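Local coordinates for Di-haem cytochrome c peroxidase family protein (Burkholderia thailandensis E264, PDB 6NX0) that carries two covalently bound c-type haems, forms an unusually stable bis-Fe(IV) state and probably acts as a peroxidase, at residues A[62-67]-A[80-85]. Sequence-based numbering, arbitrary orientation.
Sequences TVLLPG and GTPQVA
Thr62 OG1 is hydrogen-bonded to NH1 of Arg171, a nitrogen that also hydrogen-bonds Val63 O, and this holds the hydroxyl of Thr62 while its methyl does the touching across the contact. With OG1 anti to the backbone N (chi1 -162°), CG2 lies between that N and the carbonyl carbon and meets both Pro82 and Val84. Thr62 CG2 sits 4.0 Å from Pro82 CG and 4.1 Å from Pro82 CB, on the CB–CG side of the ring. The same methyl is 4.0 Å from Val84 CG1, and the threonine side chain crosses both partners at about a right angle.

Leu64 uses its two branches separately. CD1 comes tip to tip with Val84, 4.0 Å from its CG1, while Leu64 CD2 makes a looser approach to Pro82 CG, at 4.4 Å. Val84 CG1, set anti to its own carbonyl carbon (chi1 -68°), takes contacts from both Thr62 and Leu64. The buried packing is apolar: methyls of Thr62 and Leu64 against a valine methyl and proline ring methylenes.

Pro82 and Val84 project from one side of strand 81-84 and Gln83 from the other. Strands 61-62 and 81-84 flank strand 71-77 in a small antiparallel sheet, well away from the haems, so the contact joins side chains across the middle strand without direct strand pairing; Thr62 also touches Val73 of that strand, and His173 of strand 173-175 packs against both Leu64 and Val84.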
loop_
_atom_site.group_PDB
_atom_site.type_symbol
_atom_site.label_atom_id
_atom_site.label_comp_id
_atom_site.label_asym_id
_atom_site.label_seq_id
_atom_site.Cartn_x
_atom_site.Cartn_y
_atom_site.Cartn_z
ATOM N N THR A 62 -20.452 11.143 -8.308
ATOM C CA THR A 62 -19.683 10.915 -7.101
ATOM C C THR A 62 -18.281 11.465 -7.327
ATOM O O THR A 62 -17.794 11.504 -8.463
ATOM C CB THR A 62 -19.680 9.408 -6.749
ATOM O OG1 THR A 62 -19.294 9.232 -5.383
ATOM C CG2 THR A 62 -18.772 8.624 -7.663
ATOM N N VAL A 63 -17.651 11.916 -6.245
ATOM C CA VAL A 63 -16.284 12.436 -6.293
ATOM C C VAL A 63 -15.365 11.400 -5.653
ATOM O O VAL A 63 -15.480 11.121 -4.453
ATOM C CB VAL A 63 -16.160 13.787 -5.581
ATOM C CG1 VAL A 63 -14.733 14.279 -5.632
ATOM C CG2 VAL A 63 -17.102 14.820 -6.227
ATOM N N LEU A 64 -14.447 10.859 -6.453
ATOM C CA LEU A 64 -13.601 9.748 -6.009
ATOM C C LEU A 64 -12.228 10.174 -5.494
ATOM O O LEU A 64 -11.606 9.406 -4.753
ATOM C CB LEU A 64 -13.415 8.748 -7.146
ATOM C CG LEU A 64 -14.702 8.057 -7.607
ATOM C CD1 LEU A 64 -14.426 7.182 -8.808
ATOM C CD2 LEU A 64 -15.332 7.257 -6.463
ATOM N N LEU A 65 -11.733 11.347 -5.887
ATOM C CA LEU A 65 -10.509 11.960 -5.381
ATOM C C LEU A 65 -10.771 13.411 -5.008
ATOM O O LEU A 65 -11.613 14.063 -5.634
ATOM C CB LEU A 65 -9.386 11.922 -6.421
ATOM C CG LEU A 65 -8.688 10.577 -6.625
ATOM C CD1 LEU A 65 -7.735 10.624 -7.810
ATOM C CD2 LEU A 65 -7.966 10.172 -5.361
ATOM N N PRO A 66 -10.050 13.945 -4.023
ATOM C CA PRO A 66 -10.297 15.323 -3.578
ATOM C C PRO A 66 -10.229 16.313 -4.731
ATOM O O PRO A 66 -9.312 16.275 -5.554
ATOM C CB PRO A 66 -9.182 15.568 -2.556
ATOM C CG PRO A 66 -8.811 14.203 -2.075
ATOM C CD PRO A 66 -8.978 13.304 -3.240
ATOM N N GLY A 67 -11.228 17.188 -4.794
ATOM C CA GLY A 67 -11.300 18.212 -5.808
ATOM C C GLY A 67 -11.478 17.726 -7.223
ATOM O O GLY A 67 -11.494 18.558 -8.135
ATOM N N GLY A 80 -23.639 0.467 -1.413
ATOM C CA GLY A 80 -23.299 1.808 -1.836
ATOM C C GLY A 80 -21.932 2.009 -2.447
ATOM O O GLY A 80 -21.389 3.114 -2.351
ATOM N N THR A 81 -21.363 1.002 -3.095
ATOM C CA THR A 81 -20.126 1.216 -3.843
ATOM C C THR A 81 -20.464 1.665 -5.262
ATOM O O THR A 81 -21.091 0.902 -6.008
ATOM C CB THR A 81 -19.288 -0.045 -3.876
ATOM O OG1 THR A 81 -18.963 -0.414 -2.528
ATOM C CG2 THR A 81 -17.983 0.180 -4.687
ATOM N N PRO A 82 -20.065 2.864 -5.685
ATOM C CA PRO A 82 -20.490 3.338 -7.004
ATOM C C PRO A 82 -19.733 2.658 -8.131
ATOM O O PRO A 82 -18.520 2.427 -8.055
ATOM C CB PRO A 82 -20.181 4.843 -6.952
ATOM C CG PRO A 82 -19.082 4.983 -5.980
ATOM C CD PRO A 82 -19.277 3.877 -4.959
ATOM N N GLN A 83 -20.463 2.316 -9.185
ATOM C CA GLN A 83 -19.860 1.979 -10.456
ATOM C C GLN A 83 -19.861 3.242 -11.308
ATOM O O GLN A 83 -20.875 3.945 -11.375
ATOM C CB GLN A 83 -20.608 0.856 -11.174
ATOM C CG GLN A 83 -19.971 0.485 -12.500
ATOM C CD GLN A 83 -20.697 -0.623 -13.222
ATOM O OE1 GLN A 83 -21.555 -1.298 -12.643
ATOM N NE2 GLN A 83 -20.359 -0.822 -14.493
ATOM N N VAL A 84 -18.722 3.551 -11.917
ATOM C CA VAL A 84 -18.586 4.795 -12.659
ATOM C C VAL A 84 -18.329 4.493 -14.124
ATOM O O VAL A 84 -17.883 3.405 -14.508
ATOM C CB VAL A 84 -17.474 5.700 -12.096
ATOM C CG1 VAL A 84 -17.858 6.209 -10.724
ATOM C CG2 VAL A 84 -16.153 4.944 -12.056
ATOM N N ALA A 85 -18.588 5.513 -14.950
ATOM C CA ALA A 85 -18.532 5.368 -16.398
ATOM C C ALA A 85 -17.134 5.533 -16.988
ATOM O O ALA A 85 -16.898 5.070 -18.108
ATOM C CB ALA A 85 -19.472 6.388 -17.043
#